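Local coordinates for protein ochratoxinase (Aspergillus niger, PDB 4C65) that hydrolyses the amide bond of the mycotoxin ochratoxin A, releasing L-phenylalanine and ochratoxin alpha, as a zinc-dependent carboxypeptidase of the amidohydrolase superfamily, at residues L143-H149 against A221-P225; G13-P17 against E396-E400; T287-E292 against L345-F349; L61-W66 against T380-R384. All coordinates share one frame. Residue numbers count along the deposited sequence, not the author numbering.

The four contacts run from the zinc site of the TIM barrel out to strand 7-15. Contacts 1 and 3, centres 26 Å apart, lie beside the metal ligands: the side chain of His149 is about 3 Å from that of His245, and that of Thr287 about 3 Å from those of His69 and His265. Contacts 2 and 4, centres 12 Å apart, touch where strands 7-15 and 60-67 are neighbours, Ile16 N to Leu61 O 2.8 Å, and between loops, Pro17 O to Leu383 N 2.8 Å, both probable hydrogen bonds. Contacts 1 and 2 are 43 Å apart between centres; contact 4 comes within about 4 Å of contact 3 at nearest atoms.

Contact 1 of 4, residues L143-H149 against A221-P225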
loop_
_atom_site.group_PDB
_atom_site.type_symbol
_atom_site.label_atom_id
_atom_site.label_comp_id
_atom_site.label_asym_id
_atom_site.label_seq_id
_atom_site.Cartn_x
_atom_site.Cartn_y
_atom_site.Cartn_z
ATOM N N LEU A 143 -14.236 -20.698 -5.743
ATOM C CA LEU A 143 -14.706 -19.339 -5.645
ATOM C C LEU A 143 -15.808 -19.207 -4.592
ATOM O O LEU A 143 -16.748 -19.983 -4.569
ATOM C CB LEU A 143 -15.231 -18.845 -6.981
ATOM C CG LEU A 143 -14.384 -18.974 -8.239
ATOM C CD1 LEU A 143 -14.955 -18.079 -9.326
ATOM C CD2 LEU A 143 -12.934 -18.616 -8.003
ATOM N N SER A 144 -15.697 -18.185 -3.750
ATOM C CA SER A 144 -16.641 -17.931 -2.689
ATOM C C SER A 144 -16.881 -16.449 -2.519
ATOM O O SER A 144 -16.018 -15.624 -2.798
ATOM C CB SER A 144 -16.106 -18.495 -1.393
ATOM O OG SER A 144 -16.993 -18.294 -0.316
ATOM N N GLN A 145 -18.081 -16.099 -2.091
ATOM C CA GLN A 145 -18.350 -14.746 -1.642
ATOM C C GLN A 145 -17.706 -14.550 -0.269
ATOM O O GLN A 145 -17.431 -15.516 0.426
ATOM C CB GLN A 145 -19.863 -14.490 -1.565
ATOM C CG GLN A 145 -20.611 -15.469 -0.675
ATOM C CD GLN A 145 -21.935 -14.945 -0.252
ATOM O OE1 GLN A 145 -22.943 -15.142 -0.930
ATOM N NE2 GLN A 145 -21.960 -14.263 0.878
ATOM N N THR A 146 -17.502 -13.290 0.103
ATOM C CA THR A 146 -17.234 -12.942 1.481
ATOM C C THR A 146 -18.349 -13.512 2.341
ATOM O O THR A 146 -19.525 -13.451 1.984
ATOM C CB THR A 146 -17.156 -11.416 1.658
ATOM O OG1 THR A 146 -15.988 -10.932 1.003
ATOM C CG2 THR A 146 -17.086 -11.025 3.123
ATOM N N ALA A 147 -17.961 -14.112 3.466
ATOM C CA ALA A 147 -18.934 -14.818 4.349
ATOM C C ALA A 147 -19.569 -16.045 3.692
ATOM O O ALA A 147 -20.620 -16.512 4.102
ATOM C CB ALA A 147 -20.022 -13.864 4.848
ATOM N N GLY A 148 -18.910 -16.560 2.664
ATOM C CA GLY A 148 -19.349 -17.806 2.022
ATOM C C GLY A 148 -18.582 -18.994 2.553
ATOM O O GLY A 148 -17.811 -18.879 3.498
ATOM N N HIS A 149 -18.815 -20.140 1.954
ATOM C CA HIS A 149 -18.277 -21.379 2.477
ATOM C C HIS A 149 -16.776 -21.471 2.326
ATOM O O HIS A 149 -16.118 -22.152 3.085
ATOM C CB HIS A 149 -18.951 -22.574 1.820
ATOM C CG HIS A 149 -18.445 -23.893 2.308
ATOM N ND1 HIS A 149 -18.313 -24.185 3.651
ATOM C CD2 HIS A 149 -18.058 -25.003 1.641
ATOM C CE1 HIS A 149 -17.865 -25.418 3.793
ATOM N NE2 HIS A 149 -17.686 -25.927 2.591
ATOM N N ALA A 221 -28.639 -20.027 -0.160
ATOM C CA ALA A 221 -27.868 -19.912 -1.386
ATOM C C ALA A 221 -26.736 -18.936 -1.168
ATOM O O ALA A 221 -26.799 -18.110 -0.266
ATOM C CB ALA A 221 -28.762 -19.424 -2.526
ATOM N N GLN A 222 -25.689 -19.057 -1.976
ATOM C CA GLN A 222 -24.525 -18.151 -1.908
ATOM C C GLN A 222 -24.154 -17.662 -3.292
ATOM O O GLN A 222 -24.316 -18.396 -4.272
ATOM C CB GLN A 222 -23.335 -18.844 -1.266
ATOM C CG GLN A 222 -23.449 -18.967 0.235
ATOM C CD GLN A 222 -22.200 -19.505 0.876
ATOM O OE1 GLN A 222 -21.176 -19.741 0.227
ATOM N NE2 GLN A 222 -22.299 -19.763 2.160
ATOM N N PHE A 223 -23.637 -16.426 -3.341
ATOM C CA PHE A 223 -23.534 -15.613 -4.565
ATOM C C PHE A 223 -24.936 -15.210 -5.022
ATOM O O PHE A 223 -25.904 -15.898 -4.757
ATOM C CB PHE A 223 -22.804 -16.349 -5.701
ATOM C CG PHE A 223 -21.296 -16.339 -5.579
ATOM C CD1 PHE A 223 -20.599 -15.145 -5.593
ATOM C CD2 PHE A 223 -20.575 -17.531 -5.527
ATOM C CE1 PHE A 223 -19.218 -15.138 -5.523
ATOM C CE2 PHE A 223 -19.199 -17.524 -5.444
ATOM C CZ PHE A 223 -18.531 -16.331 -5.434
ATOM N N SER A 224 -25.029 -14.076 -5.701
ATOM C CA SER A 224 -26.244 -13.658 -6.349
ATOM C C SER A 224 -26.394 -14.446 -7.640
ATOM O O SER A 224 -25.406 -14.873 -8.205
ATOM C CB SER A 224 -26.177 -12.166 -6.686
ATOM O OG SER A 224 -25.190 -11.901 -7.653
ATOM N N PRO A 225 -27.629 -14.560 -8.148
ATOM C CA PRO A 225 -27.818 -15.097 -9.498
ATOM C C PRO A 225 -27.026 -14.335 -10.566
ATOM O O PRO A 225 -26.548 -14.949 -11.495
ATOM C CB PRO A 225 -29.335 -14.957 -9.734
ATOM C CG PRO A 225 -29.937 -14.964 -8.374
ATOM C CD PRO A 225 -28.913 -14.286 -7.476
HETATM O O HOH W 1 -19.841 -18.372 -1.993
#
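Two glutamines, each reaching into the other segment's backbone, hold the end of strand 142-144 and its turn against the loop before helix 225-237. Gln145 (chi1 p, chi2 t) places OE1 2.8 Å from Phe223 N in a nearly straight hydrogen bond, while its NE2 donates to Thr146 O at 2.8 Å; one amide thus serves both segments. Gln222 answers with an m, t side chain whose OE1 accepts from His149 N at 3.0 Å and from a water, 2.9 Å from Gln222 OE1, that accepts a hydrogen bond from Gln145 N at 2.9 Å. Gln222 NE2 is held by Asp216.

Residues 145-148 form a type II beta turn, closed by Gly148 N to Gln145 O at 2.9 Å. Glycine suits its last position, since a CB would clash with both Ser144 OG and Gln222 OE1. Phe223 (chi1 m) suits its place as a ring buried against Leu143 and Val188 of helix 185-198: Gln145 CB lies over one face, 4.1 Å from CE1, and Leu143 O meets the edge 3.6 Å from CE2.

The turn delivers His149 (chi1 t) to stack on His245, a ligand of the second zinc: an active-site loop of an amidohydrolase TIM barrel.

Contact 2 of 4, residues G13-P17 against E396-E400; sequences GLLIP and ENPLE
This is a small apolar contact, burying 166 Å², between the end of strand 7-15 and the loop that follows strand 391-394, well away from the zinc site. The chain turns a corner at Gly13 and Leu14, then runs extended through Leu15 and Ile16 to Pro17. Opposite, Asn397 is extended and residues 398-400 have helical phi/psi. The CA pairs Leu14-Asn397 (7.8 Å) and Ile16-Leu399 (9.3 Å) set the register, leaving room for side chains to meet between the backbones.

Leu14 (t, p) brings CD2 3.4 Å from Asn397 OD1 and 4.4 Å from Leu399 CD1. Ile16 (m, t) extends CD1 to 3.9 Å from Pro398 CG and 4.1 Å from Leu399 CG; Leu399 is m, t. Ile16, Pro398 and Leu399 continue an apolar cluster with Leu359 and Ile362 of helix 358-365; Leu14 and Leu399 pack on Pro22. Within the loop Glu400 N bonds Asn397 O at 3.1 Å. Asn397, chi1 t, turns OD1 forward to accept from Leu399 N at 3.0 Å, an Asx turn.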
loop_
_atom_site.group_PDB
_atom_site.type_symbol
_atom_site.label_atom_id
_atom_site.label_comp_id
_atom_site.label_asym_id
_atom_site.label_seq_id
_atom_site.Cartn_x
_atom_site.Cartn_y
_atom_site.Cartn_z
ATOM N N GLY A 13 -9.643 -62.238 -18.413
ATOM C CA GLY A 13 -10.706 -63.179 -18.083
ATOM C C GLY A 13 -12.076 -62.507 -18.117
ATOM O O GLY A 13 -13.037 -63.041 -18.660
ATOM N N LEU A 14 -12.140 -61.308 -17.551
ATOM C CA LEU A 14 -13.332 -60.470 -17.585
ATOM C C LEU A 14 -12.928 -59.036 -17.920
ATOM O O LEU A 14 -12.031 -58.476 -17.294
ATOM C CB LEU A 14 -14.016 -60.508 -16.220
ATOM C CG LEU A 14 -15.314 -59.721 -16.071
ATOM C CD1 LEU A 14 -16.446 -60.400 -16.825
ATOM C CD2 LEU A 14 -15.654 -59.569 -14.598
ATOM N N LEU A 15 -13.612 -58.439 -18.893
ATOM C CA LEU A 15 -13.350 -57.058 -19.279
ATOM C C LEU A 15 -14.587 -56.205 -19.042
ATOM O O LEU A 15 -15.627 -56.458 -19.625
ATOM C CB LEU A 15 -12.894 -56.969 -20.734
ATOM C CG LEU A 15 -12.406 -55.589 -21.210
ATOM C CD1 LEU A 15 -11.256 -55.714 -22.190
ATOM C CD2 LEU A 15 -13.522 -54.761 -21.830
ATOM N N ILE A 16 -14.446 -55.216 -18.153
ATOM C CA ILE A 16 -15.517 -54.303 -17.805
ATOM C C ILE A 16 -15.259 -53.002 -18.563
ATOM O O ILE A 16 -14.340 -52.263 -18.219
ATOM C CB ILE A 16 -15.572 -54.073 -16.275
ATOM C CG1 ILE A 16 -15.765 -55.415 -15.555
ATOM C CG2 ILE A 16 -16.710 -53.125 -15.917
ATOM C CD1 ILE A 16 -15.341 -55.425 -14.108
ATOM N N PRO A 17 -16.039 -52.747 -19.626
ATOM C CA PRO A 17 -15.715 -51.629 -20.487
ATOM C C PRO A 17 -15.986 -50.252 -19.877
ATOM O O PRO A 17 -15.442 -49.254 -20.351
ATOM C CB PRO A 17 -16.579 -51.885 -21.723
ATOM C CG PRO A 17 -17.774 -52.571 -21.182
ATOM C CD PRO A 17 -17.232 -53.460 -20.095
ATOM N N GLU A 396 -9.350 -59.661 -8.605
ATOM C CA GLU A 396 -10.695 -60.212 -8.366
ATOM C C GLU A 396 -11.778 -59.379 -9.017
ATOM O O GLU A 396 -11.572 -58.231 -9.370
ATOM C CB GLU A 396 -11.011 -60.351 -6.877
ATOM C CG GLU A 396 -10.370 -61.617 -6.248
ATOM C CD GLU A 396 -9.282 -61.393 -5.217
ATOM O OE1 GLU A 396 -9.127 -60.256 -4.697
ATOM O OE2 GLU A 396 -8.615 -62.416 -4.885
ATOM N N ASN A 397 -12.939 -59.998 -9.170
ATOM C CA ASN A 397 -14.076 -59.410 -9.865
ATOM C C ASN A 397 -14.846 -58.458 -8.948
ATOM O O ASN A 397 -15.513 -58.901 -8.021
ATOM C CB ASN A 397 -14.997 -60.519 -10.366
ATOM C CG ASN A 397 -16.192 -59.995 -11.113
ATOM O OD1 ASN A 397 -16.321 -58.797 -11.369
ATOM N ND2 ASN A 397 -17.107 -60.879 -11.420
ATOM N N PRO A 398 -14.745 -57.143 -9.213
ATOM C CA PRO A 398 -15.392 -56.173 -8.360
ATOM C C PRO A 398 -16.921 -56.232 -8.417
ATOM O O PRO A 398 -17.574 -55.746 -7.507
ATOM C CB PRO A 398 -14.860 -54.846 -8.888
ATOM C CG PRO A 398 -14.593 -55.103 -10.327
ATOM C CD PRO A 398 -14.104 -56.513 -10.387
ATOM N N LEU A 399 -17.481 -56.842 -9.461
ATOM C CA LEU A 399 -18.929 -56.966 -9.601
ATOM C C LEU A 399 -19.503 -57.942 -8.587
ATOM O O LEU A 399 -20.688 -57.864 -8.283
ATOM C CB LEU A 399 -19.297 -57.417 -11.016
ATOM C CG LEU A 399 -18.757 -56.557 -12.151
ATOM C CD1 LEU A 399 -19.128 -57.168 -13.482
ATOM C CD2 LEU A 399 -19.281 -55.139 -12.051
ATOM N N GLU A 400 -18.656 -58.842 -8.077
ATOM C CA GLU A 400 -19.034 -59.783 -6.994
ATOM C C GLU A 400 -18.872 -59.118 -5.658
ATOM O O GLU A 400 -19.510 -59.529 -4.712
ATOM C CB GLU A 400 -18.096 -61.019 -6.859
ATOM C CG GLU A 400 -18.725 -62.395 -6.813
ATOM C CD GLU A 400 -18.609 -63.019 -8.160
ATOM O OE1 GLU A 400 -17.448 -63.294 -8.550
ATOM O OE2 GLU A 400 -19.632 -63.193 -8.840
#

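Contact 3 of 4, residues T287-E292 against L345-F349; sequences TRSVIE and LELQF
Helix 288-292 and helix 345-349 cross at right angles (signed angle 90°), their axes 9.6 Å apart at closest approach, in a helix pair of the amidohydrolase TIM barrel. The nearest CA atoms are those of Ser289 and Glu346, 5.8 Å apart. Thr287, just before the first helix, bonds the zinc ligand His265 through OG1.

Glu346 (t, p) points its carboxylate at the first turn of helix 288-297, where backbone NH groups lack partners within the helix: OE2 accepts from Arg288 N at 2.9 Å, and OE1 from Ser289 N at 2.9 Å and Ser289 OG at 2.6 Å. A water bridges Glu346 OE2 (2.8 Å) to Thr287 N (3.2 Å).

Arg288 (chi1 t, chi2 p) reaches forward along its own helix to a salt bridge, NE to Glu292 OE2 2.8 Å, and Arg353 also pairs with that oxygen. So held, Glu292 (m, m) lays its methylene on Phe349 (chi1 m): CG sits 3.7 Å from the ring centroid, 12° off the normal, a CH-pi contact.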
loop_
_atom_site.group_PDB
_atom_site.type_symbol
_atom_site.label_atom_id
_atom_site.label_comp_id
_atom_site.label_asym_id
_atom_site.label_seq_id
_atom_site.Cartn_x
_atom_site.Cartn_y
_atom_site.Cartn_z
ATOM N N THR A 287 -20.825 -37.198 -3.107
ATOM C CA THR A 287 -19.813 -37.221 -2.028
ATOM C C THR A 287 -20.369 -37.774 -0.725
ATOM O O THR A 287 -20.302 -37.140 0.315
ATOM C CB THR A 287 -19.130 -35.849 -1.798
ATOM O OG1 THR A 287 -20.052 -34.923 -1.232
ATOM C CG2 THR A 287 -18.612 -35.266 -3.103
ATOM N N ARG A 288 -20.905 -38.990 -0.788
ATOM C CA ARG A 288 -21.539 -39.602 0.368
ATOM C C ARG A 288 -20.521 -39.913 1.442
ATOM O O ARG A 288 -20.873 -39.959 2.617
ATOM C CB ARG A 288 -22.320 -40.868 -0.036
ATOM C CG ARG A 288 -23.078 -41.565 1.099
ATOM C CD ARG A 288 -24.161 -40.699 1.711
ATOM N NE ARG A 288 -24.730 -41.309 2.901
ATOM C CZ ARG A 288 -25.756 -40.801 3.598
ATOM N NH1 ARG A 288 -26.319 -39.648 3.249
ATOM N NH2 ARG A 288 -26.210 -41.438 4.657
ATOM N N SER A 289 -19.260 -40.099 1.052
ATOM C CA SER A 289 -18.180 -40.377 2.021
ATOM C C SER A 289 -18.114 -39.338 3.132
ATOM O O SER A 289 -17.980 -39.672 4.303
ATOM C CB SER A 289 -16.819 -40.443 1.336
ATOM O OG SER A 289 -16.655 -41.665 0.642
ATOM N N VAL A 290 -18.214 -38.077 2.762
ATOM C CA VAL A 290 -18.108 -37.015 3.712
ATOM C C VAL A 290 -19.233 -37.040 4.749
ATOM O O VAL A 290 -19.019 -36.776 5.941
ATOM C CB VAL A 290 -17.983 -35.701 2.917
ATOM C CG1 VAL A 290 -19.149 -34.738 3.087
ATOM C CG2 VAL A 290 -16.655 -35.017 3.180
ATOM N N ILE A 291 -20.435 -37.370 4.304
ATOM C CA ILE A 291 -21.571 -37.547 5.218
ATOM C C ILE A 291 -21.327 -38.730 6.144
ATOM O O ILE A 291 -21.635 -38.663 7.335
ATOM C CB ILE A 291 -22.910 -37.743 4.472
ATOM C CG1 ILE A 291 -23.536 -36.401 4.093
ATOM C CG2 ILE A 291 -23.996 -38.253 5.405
ATOM C CD1 ILE A 291 -23.092 -35.569 2.936
ATOM N N GLU A 292 -20.800 -39.816 5.589
ATOM C CA GLU A 292 -20.614 -41.045 6.344
ATOM C C GLU A 292 -19.563 -40.872 7.417
ATOM O O GLU A 292 -19.656 -41.480 8.468
ATOM C CB GLU A 292 -20.256 -42.207 5.415
ATOM C CG GLU A 292 -21.392 -42.668 4.499
ATOM C CD GLU A 292 -22.575 -43.257 5.260
ATOM O OE1 GLU A 292 -22.393 -43.753 6.385
ATOM O OE2 GLU A 292 -23.693 -43.212 4.721
ATOM N N LEU A 345 -14.033 -46.177 -1.018
ATOM C CA LEU A 345 -15.239 -46.191 -0.201
ATOM C C LEU A 345 -16.466 -45.619 -0.912
ATOM O O LEU A 345 -17.604 -46.010 -0.620
ATOM C CB LEU A 345 -15.031 -45.377 1.069
ATOM C CG LEU A 345 -14.387 -45.990 2.307
ATOM C CD1 LEU A 345 -14.586 -45.074 3.506
ATOM C CD2 LEU A 345 -14.987 -47.343 2.639
ATOM N N GLU A 346 -16.250 -44.645 -1.780
ATOM C CA GLU A 346 -17.361 -43.995 -2.443
ATOM C C GLU A 346 -18.097 -44.985 -3.351
ATOM O O GLU A 346 -19.324 -44.869 -3.544
ATOM C CB GLU A 346 -16.880 -42.782 -3.236
ATOM C CG GLU A 346 -17.989 -41.855 -3.697
ATOM C CD GLU A 346 -18.745 -41.207 -2.545
ATOM O OE1 GLU A 346 -18.217 -41.135 -1.423
ATOM O OE2 GLU A 346 -19.883 -40.754 -2.792
ATOM N N LEU A 347 -17.354 -45.941 -3.914
ATOM C CA LEU A 347 -17.978 -46.988 -4.727
ATOM C C LEU A 347 -18.865 -47.865 -3.846
ATOM O O LEU A 347 -19.979 -48.206 -4.234
ATOM C CB LEU A 347 -16.925 -47.833 -5.450
ATOM C CG LEU A 347 -16.257 -47.152 -6.644
ATOM C CD1 LEU A 347 -14.819 -47.592 -6.750
ATOM C CD2 LEU A 347 -16.978 -47.437 -7.944
ATOM N N GLN A 348 -18.355 -48.224 -2.679
ATOM C CA GLN A 348 -19.122 -48.969 -1.702
ATOM C C GLN A 348 -20.435 -48.256 -1.357
ATOM O O GLN A 348 -21.491 -48.863 -1.360
ATOM C CB GLN A 348 -18.298 -49.165 -0.445
ATOM C CG GLN A 348 -19.079 -49.802 0.671
ATOM C CD GLN A 348 -18.227 -50.142 1.875
ATOM O OE1 GLN A 348 -17.036 -50.431 1.777
ATOM N NE2 GLN A 348 -18.874 -50.203 3.023
ATOM N N PHE A 349 -20.361 -46.946 -1.137
ATOM C CA PHE A 349 -21.540 -46.198 -0.776
ATOM C C PHE A 349 -22.495 -46.037 -1.930
ATOM O O PHE A 349 -23.696 -46.019 -1.716
ATOM C CB PHE A 349 -21.176 -44.833 -0.171
ATOM C CG PHE A 349 -20.345 -44.924 1.088
ATOM C CD1 PHE A 349 -20.666 -45.826 2.084
ATOM C CD2 PHE A 349 -19.256 -44.074 1.279
ATOM C CE1 PHE A 349 -19.912 -45.896 3.236
ATOM C CE2 PHE A 349 -18.489 -44.148 2.425
ATOM C CZ PHE A 349 -18.822 -45.057 3.405
HETATM O O HOH W 2 -20.024 -39.412 -5.212
#

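Contact 4 of 4, residues L61-W66 against T380-R384; sequences LMPGLW and TGQLR
Leu383 (m, t) lies against the opening part of strand 60-67, Leu61-Pro63, with CD1 3.6 Å from Met62 CA and 4.0 Å from CD2 of Leu61 (t, p), CD2 3.6 Å from Pro63 N, and CG 3.9 Å from Pro63 CD. A branched leucine fits because its two methyls spread along the main chain from Met62 to Pro63.

The segments run nearly antiparallel, 160° between their end-to-end directions, with Pro63 CA facing Gln382 CA at 5.5 Å, yet apolar contact rather than strand pairing joins them. The first segment is extended, strands 61-63 and 65-66 being separated by Gly64. The second is a loop in which Leu383 (-86/86) centres an inverse gamma turn and Gly381 takes the positive phi (79/6) that glycine tolerates best. Pro63, C-gamma exo, sets CG 3.6 Å from Gly381 O and 3.9 Å from Gln382 CA. Trp66 (chi1 m, chi2 64°) meets Thr380 (chi1 t) at its ring edge, CZ2 to CG2 3.7 Å.

The loop after helix 358-365 thus packs against strand 60-67, which pairs with strands 7-15, 109-114 and 391-394; Leu383 also touches Leu15 and Val391, and the Trp66 ring meets Tyr137 of strand 135-138.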
loop_
_atom_site.group_PDB
_atom_site.type_symbol
_atom_site.label_atom_id
_atom_site.label_comp_id
_atom_site.label_asym_id
_atom_site.label_seq_id
_atom_site.Cartn_x
_atom_site.Cartn_y
_atom_site.Cartn_z
ATOM N N LEU A 61 -10.044 -56.654 -16.232
ATOM C CA LEU A 61 -9.586 -55.403 -16.799
ATOM C C LEU A 61 -10.736 -54.397 -16.866
ATOM O O LEU A 61 -11.882 -54.772 -17.170
ATOM C CB LEU A 61 -9.032 -55.634 -18.195
ATOM C CG LEU A 61 -8.078 -54.587 -18.738
ATOM C CD1 LEU A 61 -6.713 -54.664 -18.065
ATOM C CD2 LEU A 61 -7.930 -54.752 -20.251
ATOM N N MET A 62 -10.429 -53.133 -16.594
ATOM C CA MET A 62 -11.430 -52.069 -16.604
ATOM C C MET A 62 -10.772 -50.718 -16.826
ATOM O O MET A 62 -9.530 -50.613 -16.806
ATOM C CB MET A 62 -12.211 -52.080 -15.287
ATOM C CG MET A 62 -11.386 -51.839 -14.028
ATOM S SD MET A 62 -12.423 -51.677 -12.550
ATOM C CE MET A 62 -13.046 -50.005 -12.768
ATOM N N PRO A 63 -11.576 -49.676 -17.039
ATOM C CA PRO A 63 -10.974 -48.345 -17.132
ATOM C C PRO A 63 -10.374 -47.886 -15.830
ATOM O O PRO A 63 -10.827 -48.283 -14.754
ATOM C CB PRO A 63 -12.161 -47.427 -17.487
ATOM C CG PRO A 63 -13.271 -48.330 -17.884
ATOM C CD PRO A 63 -13.034 -49.611 -17.149
ATOM N N GLY A 64 -9.344 -47.058 -15.923
ATOM C CA GLY A 64 -8.819 -46.374 -14.734
ATOM C C GLY A 64 -9.917 -45.554 -14.045
ATOM O O GLY A 64 -10.793 -45.002 -14.711
ATOM N N LEU A 65 -9.867 -45.504 -12.719
ATOM C CA LEU A 65 -10.925 -44.888 -11.934
ATOM C C LEU A 65 -10.761 -43.376 -11.833
ATOM O O LEU A 65 -9.645 -42.865 -11.799
ATOM C CB LEU A 65 -10.942 -45.493 -10.542
ATOM C CG LEU A 65 -11.370 -46.950 -10.452
ATOM C CD1 LEU A 65 -10.889 -47.550 -9.144
ATOM C CD2 LEU A 65 -12.893 -47.032 -10.581
ATOM N N TRP A 66 -11.898 -42.683 -11.785
ATOM C CA TRP A 66 -11.956 -41.240 -11.552
ATOM C C TRP A 66 -12.497 -40.972 -10.153
ATOM O O TRP A 66 -13.338 -41.712 -9.653
ATOM C CB TRP A 66 -12.918 -40.562 -12.493
ATOM C CG TRP A 66 -12.412 -40.292 -13.857
ATOM C CD1 TRP A 66 -12.034 -41.202 -14.778
ATOM C CD2 TRP A 66 -12.338 -39.015 -14.499
ATOM N NE1 TRP A 66 -11.663 -40.569 -15.944
ATOM C CE2 TRP A 66 -11.844 -39.223 -15.791
ATOM C CE3 TRP A 66 -12.619 -37.710 -14.092
ATOM C CZ2 TRP A 66 -11.603 -38.182 -16.673
ATOM C CZ3 TRP A 66 -12.406 -36.677 -14.985
ATOM C CH2 TRP A 66 -11.913 -36.926 -16.266
ATOM N N THR A 380 -12.187 -40.679 -22.762
ATOM C CA THR A 380 -11.620 -41.527 -21.750
ATOM C C THR A 380 -12.699 -42.091 -20.823
ATOM O O THR A 380 -13.878 -41.860 -21.020
ATOM C CB THR A 380 -10.544 -40.771 -20.952
ATOM O OG1 THR A 380 -9.811 -41.685 -20.143
ATOM C CG2 THR A 380 -11.157 -39.691 -20.049
ATOM N N GLY A 381 -12.296 -42.892 -19.840
ATOM C CA GLY A 381 -13.251 -43.490 -18.908
ATOM C C GLY A 381 -14.001 -44.708 -19.440
ATOM O O GLY A 381 -14.852 -45.256 -18.736
ATOM N N GLN A 382 -13.631 -45.174 -20.632
ATOM C CA GLN A 382 -14.142 -46.419 -21.173
ATOM C C GLN A 382 -13.074 -47.216 -21.917
ATOM O O GLN A 382 -12.163 -46.635 -22.521
ATOM C CB GLN A 382 -15.256 -46.152 -22.160
ATOM C CG GLN A 382 -16.444 -45.476 -21.553
ATOM C CD GLN A 382 -17.514 -45.265 -22.592
ATOM O OE1 GLN A 382 -18.018 -46.195 -23.179
ATOM N NE2 GLN A 382 -17.889 -44.016 -22.778
ATOM N N LEU A 383 -13.186 -48.548 -21.846
ATOM C CA LEU A 383 -12.312 -49.431 -22.601
ATOM C C LEU A 383 -12.944 -49.585 -23.981
ATOM O O LEU A 383 -13.717 -50.511 -24.220
ATOM C CB LEU A 383 -12.110 -50.790 -21.900
ATOM C CG LEU A 383 -11.452 -50.789 -20.516
ATOM C CD1 LEU A 383 -11.074 -52.209 -20.138
ATOM C CD2 LEU A 383 -10.219 -49.883 -20.414
ATOM N N ARG A 384 -12.610 -48.641 -24.850
ATOM C CA ARG A 384 -13.182 -48.515 -26.186
ATOM C C ARG A 384 -12.125 -48.082 -27.163
ATOM O O ARG A 384 -11.280 -47.270 -26.816
ATOM C CB ARG A 384 -14.248 -47.422 -26.231
ATOM C CG ARG A 384 -15.596 -48.035 -26.075
ATOM C CD ARG A 384 -16.667 -46.989 -25.960
ATOM N NE ARG A 384 -17.114 -46.577 -27.281
ATOM C CZ ARG A 384 -18.165 -45.796 -27.481
ATOM N NH1 ARG A 384 -18.887 -45.372 -26.456
ATOM N NH2 ARG A 384 -18.493 -45.439 -28.716
#